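Local atomic coordinates of AxyAgu115A (Amphibacillus xylanus NBRC 15112, PDB entry 6NPS), a protein that probably hydrolyses glycosidic bonds as a GH115 alpha-glucuronidase, acting on the glucuronic acid side groups of hemicelluloses such as arabinoglucuronoxylan. Residues I794-T807 / K843-Q855. The protein carries 3 engineered substitutions. Numbering follows the deposited sequence.
Sequences ISIEAEHFATQKAT and KDAPFVEYHFVTQ
Phe801 CB sits over one face of the Tyr850 ring, 4.0 Å from its centroid, while Ala798 O lies at the phenol edge and accepts the hydrogen bond from Tyr850 OH (2.7 Å) in its carbonyl plane, on a lone pair. The Phe801 ring in turn takes Val848 CG1 on one face as a CH-pi contact. Ala802 CB is centred over the His851 imidazole, 3.9 Å from the centroid, and Lys805 CB lies over one face of the Phe847 ring, displaced toward its rim, with CE bent back (chi3 -52°) to 3.5 Å from Phe847 CZ. Strands 803-805 and 847-854 run antiparallel at 157°, and Ala802 and Thr803 both face Glu849 in a classic beta bulge: Glu849 O accepts from Ala802 N at 2.7 Å and from Thr803 N at 3.3 Å. These strands belong to the C-terminal domain of GH115, where the axes of 794-797 and 847-854 come no nearer than 9.6 Å, too far for backbone pairing; Ile796 CG2 bridges the gap to Tyr850 CD1, and the backbone of 794-797 pairs instead with 940-948. A leucine in place of Tyr850 would probably leave Ala798 O, at the Glu797-His800 type I turn, without its hydroxyl donor and Phe801 CB without its ring face. The extended chain of Glu849 carries its carboxylate to His851 NE2, met on the anti side of OE2 (2.8 Å), and to Arg931, which forms a salt bridge with OE1.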
ATOM      1  N   ILE A 794     -13.020  18.927 -20.279  1.00 34.32           N
ATOM      2  CA  ILE A 794     -12.926  20.371 -20.101  1.00 35.40           C
ATOM      3  C   ILE A 794     -12.965  20.655 -18.611  1.00 35.41           C
ATOM      4  O   ILE A 794     -13.740  20.029 -17.883  1.00 34.66           O
ATOM      5  CB  ILE A 794     -14.083  21.109 -20.803  1.00 39.98           C
ATOM      6  CG1 ILE A 794     -14.043  20.903 -22.325  1.00 40.90           C
ATOM      7  CG2 ILE A 794     -14.076  22.622 -20.433  1.00 37.82           C
ATOM      8  CD1 ILE A 794     -15.299  21.446 -22.993  1.00 39.37           C
ATOM      9  N   SER A 795     -12.128  21.590 -18.159  1.00 30.61           N
ATOM     10  CA  SER A 795     -12.052  21.972 -16.760  1.00 37.70           C
ATOM     11  C   SER A 795     -12.031  23.493 -16.735  1.00 38.02           C
ATOM     12  O   SER A 795     -11.173  24.115 -17.380  1.00 35.89           O
ATOM     13  CB  SER A 795     -10.822  21.374 -16.080  1.00 34.98           C
ATOM     14  OG  SER A 795     -10.617  21.954 -14.798  1.00 35.24           O
ATOM     15  N   ILE A 796     -12.970  24.076 -15.986  1.00 35.42           N
ATOM     16  CA  ILE A 796     -13.310  25.495 -16.031  1.00 39.82           C
ATOM     17  C   ILE A 796     -13.230  26.037 -14.615  1.00 38.46           C
ATOM     18  O   ILE A 796     -13.935  25.542 -13.735  1.00 36.43           O
ATOM     19  CB  ILE A 796     -14.733  25.711 -16.573  1.00 38.50           C
ATOM     20  CG1 ILE A 796     -14.859  25.201 -18.009  1.00 37.85           C
ATOM     21  CG2 ILE A 796     -15.115  27.184 -16.477  1.00 38.61           C
ATOM     22  CD1 ILE A 796     -16.291  25.115 -18.487  1.00 39.52           C
ATOM     23  N   GLU A 797     -12.391  27.043 -14.377  1.00 39.59           N
ATOM     24  CA  GLU A 797     -12.553  27.752 -13.112  1.00 37.93           C
ATOM     25  C   GLU A 797     -13.827  28.586 -13.205  1.00 36.40           C
ATOM     26  O   GLU A 797     -14.119  29.195 -14.242  1.00 37.80           O
ATOM     27  CB  GLU A 797     -11.339  28.611 -12.767  1.00 39.86           C
ATOM     28  CG  GLU A 797     -10.009  27.887 -12.927  1.00 51.65           C
ATOM     29  CD  GLU A 797      -9.479  27.180 -11.668  1.00 64.13           C
ATOM     30  OE1 GLU A 797     -10.249  26.822 -10.744  1.00 66.28           O
ATOM     31  OE2 GLU A 797      -8.246  26.978 -11.617  1.00 71.41           O
ATOM     32  N   ALA A 798     -14.624  28.545 -12.135  1.00 32.38           N
ATOM     33  CA  ALA A 798     -15.984  29.057 -12.193  1.00 33.71           C
ATOM     34  C   ALA A 798     -16.015  30.543 -12.534  1.00 30.88           C
ATOM     35  O   ALA A 798     -17.004  31.038 -13.084  1.00 34.71           O
ATOM     36  CB  ALA A 798     -16.685  28.767 -10.842  1.00 34.21           C
ATOM     37  N   GLU A 799     -14.956  31.271 -12.204  1.00 30.86           N
ATOM     38  CA  GLU A 799     -14.890  32.689 -12.533  1.00 39.11           C
ATOM     39  C   GLU A 799     -14.807  32.955 -14.044  1.00 37.40           C
ATOM     40  O   GLU A 799     -15.120  34.069 -14.479  1.00 35.06           O
ATOM     41  CB  GLU A 799     -13.703  33.286 -11.777  1.00 47.89           C
ATOM     42  CG  GLU A 799     -12.922  34.324 -12.477  1.00 59.91           C
ATOM     43  CD  GLU A 799     -11.602  34.642 -11.799  1.00 64.30           C
ATOM     44  OE1 GLU A 799     -11.472  34.444 -10.568  1.00 53.77           O
ATOM     45  OE2 GLU A 799     -10.705  35.144 -12.513  1.00 76.47           O
ATOM     46  N   HIS A 800     -14.481  31.950 -14.857  1.00 33.07           N
ATOM     47  CA  HIS A 800     -14.332  32.158 -16.314  1.00 38.01           C
ATOM     48  C   HIS A 800     -15.617  31.887 -17.103  1.00 39.35           C
ATOM     49  O   HIS A 800     -15.614  31.262 -18.171  1.00 38.07           O
ATOM     50  CB  HIS A 800     -13.167  31.317 -16.831  1.00 35.95           C
ATOM     51  CG  HIS A 800     -11.855  31.783 -16.301  1.00 38.31           C
ATOM     52  ND1 HIS A 800     -10.845  30.929 -15.920  1.00 40.51           N
ATOM     53  CD2 HIS A 800     -11.407  33.034 -16.035  1.00 40.71           C
ATOM     54  CE1 HIS A 800      -9.829  31.628 -15.446  1.00 40.97           C
ATOM     55  NE2 HIS A 800     -10.145  32.909 -15.506  1.00 42.59           N
ATOM     56  N   PHE A 801     -16.735  32.425 -16.614  1.00 36.69           N
ATOM     57  CA  PHE A 801     -17.957  32.423 -17.393  1.00 34.18           C
ATOM     58  C   PHE A 801     -17.872  33.444 -18.516  1.00 40.54           C
ATOM     59  O   PHE A 801     -17.175  34.458 -18.416  1.00 41.20           O
ATOM     60  CB  PHE A 801     -19.161  32.730 -16.518  1.00 38.43           C
ATOM     61  CG  PHE A 801     -18.981  33.919 -15.646  1.00 35.75           C
ATOM     62  CD1 PHE A 801     -18.584  33.762 -14.334  1.00 41.33           C
ATOM     63  CD2 PHE A 801     -19.229  35.190 -16.125  1.00 38.54           C
ATOM     64  CE1 PHE A 801     -18.434  34.854 -13.498  1.00 39.86           C
ATOM     65  CE2 PHE A 801     -19.067  36.298 -15.296  1.00 41.70           C
ATOM     66  CZ  PHE A 801     -18.680  36.113 -13.962  1.00 33.96           C
ATOM     67  N   ALA A 802     -18.610  33.174 -19.588  1.00 40.29           N
ATOM     68  CA  ALA A 802     -18.621  34.051 -20.745  1.00 42.22           C
ATOM     69  C   ALA A 802     -19.539  35.239 -20.531  1.00 44.47           C
ATOM     70  O   ALA A 802     -19.254  36.330 -21.024  1.00 40.18           O
ATOM     71  CB  ALA A 802     -19.050  33.270 -22.002  1.00 38.40           C
ATOM     72  N   THR A 803     -20.635  35.054 -19.809  1.00 41.58           N
ATOM     73  CA  THR A 803     -21.533  36.160 -19.530  1.00 43.59           C
ATOM     74  C   THR A 803     -22.356  35.790 -18.310  1.00 41.20           C
ATOM     75  O   THR A 803     -22.280  34.664 -17.820  1.00 37.24           O
ATOM     76  CB  THR A 803     -22.428  36.484 -20.735  1.00 52.10           C
ATOM     77  OG1 THR A 803     -22.970  37.797 -20.571  1.00 62.45           O
ATOM     78  CG2 THR A 803     -23.552  35.473 -20.882  1.00 47.81           C
ATOM     79  N   GLN A 804     -23.126  36.758 -17.819  1.00 40.30           N
ATOM     80  CA  GLN A 804     -23.931  36.559 -16.619  1.00 40.96           C
ATOM     81  C   GLN A 804     -25.126  37.488 -16.699  1.00 46.60           C
ATOM     82  O   GLN A 804     -25.084  38.530 -17.360  1.00 48.54           O
ATOM     83  CB  GLN A 804     -23.125  36.803 -15.344  1.00 41.86           C
ATOM     84  CG  GLN A 804     -22.872  38.257 -14.956  1.00 49.46           C
ATOM     85  CD  GLN A 804     -22.027  38.347 -13.682  1.00 56.15           C
ATOM     86  OE1 GLN A 804     -22.441  37.892 -12.607  1.00 60.89           O
ATOM     87  NE2 GLN A 804     -20.829  38.953 -13.801  1.00 49.45           N
ATOM     88  N   LYS A 805     -26.221  37.094 -16.064  1.00 44.43           N
ATOM     89  CA  LYS A 805     -27.381  37.966 -16.050  1.00 43.44           C
ATOM     90  C   LYS A 805     -27.802  38.170 -14.610  1.00 44.48           C
ATOM     91  O   LYS A 805     -27.989  37.195 -13.864  1.00 41.55           O
ATOM     92  CB  LYS A 805     -28.535  37.422 -16.889  1.00 45.28           C
ATOM     93  CG  LYS A 805     -29.518  38.533 -17.281  1.00 54.79           C
ATOM     94  CD  LYS A 805     -30.472  38.107 -18.383  1.00 67.78           C
ATOM     95  CE  LYS A 805     -29.715  37.516 -19.597  1.00 72.66           C
ATOM     96  NZ  LYS A 805     -30.487  37.467 -20.881  1.00 74.95           N
ATOM     97  N   ALA A 806     -27.896  39.433 -14.217  1.00 39.34           N
ATOM     98  CA  ALA A 806     -28.418  39.772 -12.908  1.00 45.63           C
ATOM     99  C   ALA A 806     -29.922  40.008 -13.018  1.00 49.86           C
ATOM    100  O   ALA A 806     -30.470  40.139 -14.114  1.00 46.70           O
ATOM    101  CB  ALA A 806     -27.699  41.004 -12.357  1.00 44.47           C
ATOM    102  N   THR A 807     -30.606  40.023 -11.879  1.00 45.40           N
ATOM    103  CA  THR A 807     -31.996  40.461 -11.872  1.00 48.10           C
ATOM    104  C   THR A 807     -32.110  41.615 -10.885  1.00 46.30           C
ATOM    105  O   THR A 807     -31.244  41.809 -10.023  1.00 45.04           O
ATOM    106  CB  THR A 807     -32.995  39.303 -11.520  1.00 51.74           C
ATOM    107  OG1 THR A 807     -32.755  38.805 -10.202  1.00 46.17           O
ATOM    108  CG2 THR A 807     -32.877  38.128 -12.520  1.00 52.42           C
ATOM    109  N   LYS A 843     -37.926  33.373 -12.464  1.00 50.32           N
ATOM    110  CA  LYS A 843     -38.490  34.481 -11.724  1.00 44.98           C
ATOM    111  C   LYS A 843     -37.494  35.563 -11.342  1.00 50.48           C
ATOM    112  O   LYS A 843     -37.482  36.650 -11.928  1.00 54.28           O
ATOM    113  CB  LYS A 843     -39.107  33.817 -10.477  1.00 48.19           C
ATOM    114  CG  LYS A 843     -39.884  34.748  -9.569  1.00 49.77           C
ATOM    115  CD  LYS A 843     -40.716  33.979  -8.521  1.00 58.27           C
ATOM    116  CE  LYS A 843     -40.560  34.550  -7.122  1.00 62.58           C
ATOM    117  NZ  LYS A 843     -40.483  33.452  -6.097  1.00 67.22           N
ATOM    118  N   ASP A 844     -36.614  35.244 -10.400  1.00 44.78           N
ATOM    119  CA  ASP A 844     -35.600  36.175  -9.929  1.00 45.59           C
ATOM    120  C   ASP A 844     -34.191  35.579  -9.888  1.00 44.10           C
ATOM    121  O   ASP A 844     -33.261  36.271  -9.471  1.00 43.32           O
ATOM    122  CB  ASP A 844     -35.978  36.677  -8.525  1.00 44.00           C
ATOM    123  CG  ASP A 844     -36.143  35.528  -7.514  1.00 48.96           C
ATOM    124  OD1 ASP A 844     -36.276  35.784  -6.301  1.00 49.12           O
ATOM    125  OD2 ASP A 844     -36.110  34.348  -7.935  1.00 50.33           O
ATOM    126  N   ALA A 845     -33.998  34.317 -10.276  1.00 42.45           N
ATOM    127  CA  ALA A 845     -32.676  33.694 -10.138  1.00 43.88           C
ATOM    128  C   ALA A 845     -31.678  34.298 -11.124  1.00 40.31           C
ATOM    129  O   ALA A 845     -31.938  34.296 -12.323  1.00 37.71           O
ATOM    130  CB  ALA A 845     -32.760  32.192 -10.381  1.00 41.53           C
ATOM    131  N   PRO A 846     -30.519  34.764 -10.671  1.00 36.58           N
ATOM    132  CA  PRO A 846     -29.452  35.144 -11.606  1.00 38.37           C
ATOM    133  C   PRO A 846     -28.722  33.911 -12.133  1.00 38.42           C
ATOM    134  O   PRO A 846     -28.787  32.816 -11.557  1.00 36.73           O
ATOM    135  CB  PRO A 846     -28.500  35.973 -10.740  1.00 37.14           C
ATOM    136  CG  PRO A 846     -28.573  35.253  -9.390  1.00 34.10           C
ATOM    137  CD  PRO A 846     -30.084  34.860  -9.263  1.00 36.32           C
ATOM    138  N   PHE A 847     -27.980  34.109 -13.221  1.00 34.77           N
ATOM    139  CA  PHE A 847     -27.217  33.008 -13.796  1.00 37.89           C
ATOM    140  C   PHE A 847     -25.864  33.486 -14.306  1.00 37.11           C
ATOM    141  O   PHE A 847     -25.623  34.685 -14.492  1.00 37.51           O
ATOM    142  CB  PHE A 847     -28.006  32.253 -14.900  1.00 37.12           C
ATOM    143  CG  PHE A 847     -28.290  33.029 -16.161  1.00 42.59           C
ATOM    144  CD1 PHE A 847     -27.337  33.127 -17.161  1.00 43.20           C
ATOM    145  CD2 PHE A 847     -29.554  33.566 -16.398  1.00 42.70           C
ATOM    146  CE1 PHE A 847     -27.600  33.792 -18.332  1.00 48.09           C
ATOM    147  CE2 PHE A 847     -29.828  34.235 -17.582  1.00 47.86           C
ATOM    148  CZ  PHE A 847     -28.844  34.342 -18.554  1.00 49.31           C
ATOM    149  N   VAL A 848     -24.964  32.519 -14.473  1.00 34.98           N
ATOM    150  CA  VAL A 848     -23.725  32.689 -15.226  1.00 36.79           C
ATOM    151  C   VAL A 848     -23.787  31.710 -16.382  1.00 38.70           C
ATOM    152  O   VAL A 848     -24.430  30.660 -16.296  1.00 36.12           O
ATOM    153  CB  VAL A 848     -22.440  32.465 -14.390  1.00 36.01           C
ATOM    154  CG1 VAL A 848     -22.241  33.643 -13.425  1.00 34.50           C
ATOM    155  CG2 VAL A 848     -22.493  31.139 -13.635  1.00 31.33           C
ATOM    156  N   GLU A 849     -23.129  32.065 -17.475  1.00 36.68           N
ATOM    157  CA  GLU A 849     -23.190  31.265 -18.690  1.00 40.81           C
ATOM    158  C   GLU A 849     -21.782  30.943 -19.170  1.00 40.50           C
ATOM    159  O   GLU A 849     -20.962  31.845 -19.347  1.00 40.49           O
ATOM    160  CB  GLU A 849     -23.986  32.013 -19.765  1.00 40.49           C
ATOM    161  CG  GLU A 849     -24.135  31.311 -21.114  1.00 48.53           C
ATOM    162  CD  GLU A 849     -24.994  32.143 -22.083  1.00 58.35           C
ATOM    163  OE1 GLU A 849     -26.205  32.308 -21.819  1.00 62.63           O
ATOM    164  OE2 GLU A 849     -24.457  32.648 -23.094  1.00 62.44           O
ATOM    165  N   TYR A 850     -21.526  29.658 -19.401  1.00 37.18           N
ATOM    166  CA  TYR A 850     -20.256  29.146 -19.890  1.00 37.60           C
ATOM    167  C   TYR A 850     -20.431  28.656 -21.315  1.00 41.50           C
ATOM    168  O   TYR A 850     -21.482  28.105 -21.661  1.00 45.00           O
ATOM    169  CB  TYR A 850     -19.753  28.006 -18.999  1.00 33.28           C
ATOM    170  CG  TYR A 850     -19.602  28.410 -17.567  1.00 36.52           C
ATOM    171  CD1 TYR A 850     -18.383  28.843 -17.084  1.00 34.49           C
ATOM    172  CD2 TYR A 850     -20.685  28.372 -16.687  1.00 37.28           C
ATOM    173  CE1 TYR A 850     -18.233  29.220 -15.784  1.00 33.00           C
ATOM    174  CE2 TYR A 850     -20.532  28.754 -15.383  1.00 36.62           C
ATOM    175  CZ  TYR A 850     -19.313  29.187 -14.942  1.00 32.60           C
ATOM    176  OH  TYR A 850     -19.152  29.588 -13.650  1.00 37.26           O
ATOM    177  N   HIS A 851     -19.425  28.889 -22.157  1.00 37.79           N
ATOM    178  CA  HIS A 851     -19.455  28.441 -23.547  1.00 35.70           C
ATOM    179  C   HIS A 851     -18.399  27.362 -23.710  1.00 38.16           C
ATOM    180  O   HIS A 851     -17.279  27.526 -23.224  1.00 38.59           O
ATOM    181  CB  HIS A 851     -19.190  29.604 -24.528  1.00 38.92           C
ATOM    182  CG  HIS A 851     -20.311  30.594 -24.601  1.00 47.89           C
ATOM    183  ND1 HIS A 851     -20.216  31.789 -25.283  1.00 51.08           N
ATOM    184  CD2 HIS A 851     -21.555  30.567 -24.060  1.00 50.43           C
ATOM    185  CE1 HIS A 851     -21.356  32.450 -25.171  1.00 53.85           C
ATOM    186  NE2 HIS A 851     -22.185  31.732 -24.432  1.00 53.59           N
ATOM    187  N   PHE A 852     -18.749  26.257 -24.366  1.00 41.77           N
ATOM    188  CA  PHE A 852     -17.766  25.192 -24.530  1.00 43.13           C
ATOM    189  C   PHE A 852     -18.068  24.390 -25.789  1.00 44.51           C
ATOM    190  O   PHE A 852     -19.222  24.321 -26.239  1.00 47.70           O
ATOM    191  CB  PHE A 852     -17.700  24.267 -23.287  1.00 42.10           C
ATOM    192  CG  PHE A 852     -18.942  23.451 -23.050  1.00 45.20           C
ATOM    193  CD1 PHE A 852     -19.012  22.129 -23.471  1.00 44.64           C
ATOM    194  CD2 PHE A 852     -20.039  23.998 -22.390  1.00 46.73           C
ATOM    195  CE1 PHE A 852     -20.166  21.365 -23.242  1.00 48.53           C
ATOM    196  CE2 PHE A 852     -21.188  23.253 -22.165  1.00 46.45           C
ATOM    197  CZ  PHE A 852     -21.256  21.934 -22.592  1.00 47.91           C
ATOM    198  N   VAL A 853     -17.017  23.788 -26.355  1.00 40.23           N
ATOM    199  CA  VAL A 853     -17.057  23.137 -27.677  1.00 44.93           C
ATOM    200  C   VAL A 853     -16.719  21.660 -27.494  1.00 48.20           C
ATOM    201  O   VAL A 853     -15.629  21.318 -27.019  1.00 45.69           O
ATOM    202  CB  VAL A 853     -16.071  23.778 -28.668  1.00 42.24           C
ATOM    203  CG1 VAL A 853     -15.969  22.947 -29.989  1.00 41.91           C
ATOM    204  CG2 VAL A 853     -16.480  25.243 -28.987  1.00 44.54           C
ATOM    205  N   THR A 854     -17.644  20.791 -27.853  1.00 48.34           N
ATOM    206  CA  THR A 854     -17.384  19.368 -27.751  1.00 53.76           C
ATOM    207  C   THR A 854     -16.887  18.840 -29.091  1.00 56.44           C
ATOM    208  O   THR A 854     -17.128  19.434 -30.145  1.00 51.33           O
ATOM    209  CB  THR A 854     -18.648  18.615 -27.354  1.00 54.53           C
ATOM    210  OG1 THR A 854     -19.623  18.773 -28.401  1.00 59.31           O
ATOM    211  CG2 THR A 854     -19.195  19.160 -26.055  1.00 46.70           C
ATOM    212  N   GLN A 855     -16.199  17.697 -29.039  1.00 59.64           N
ATOM    213  CA  GLN A 855     -15.820  16.997 -30.268  1.00 67.02           C
ATOM    214  C   GLN A 855     -16.918  16.078 -30.805  1.00 66.18           C
ATOM    215  O   GLN A 855     -16.968  15.828 -32.015  1.00 65.14           O
ATOM    216  CB  GLN A 855     -14.546  16.187 -30.032  1.00 69.25           C
ATOM    217  CG  GLN A 855     -13.425  17.033 -29.507  1.00 74.63           C
ATOM    218  CD  GLN A 855     -12.182  16.242 -29.228  1.00 81.81           C
ATOM    219  OE1 GLN A 855     -12.001  15.698 -28.132  1.00 82.18           O
ATOM    220  NE2 GLN A 855     -11.297  16.179 -30.217  1.00 87.46           N
TER
HETATM  221  O   HOH W   1     -17.114  30.209 -20.724  1.00 33.13           O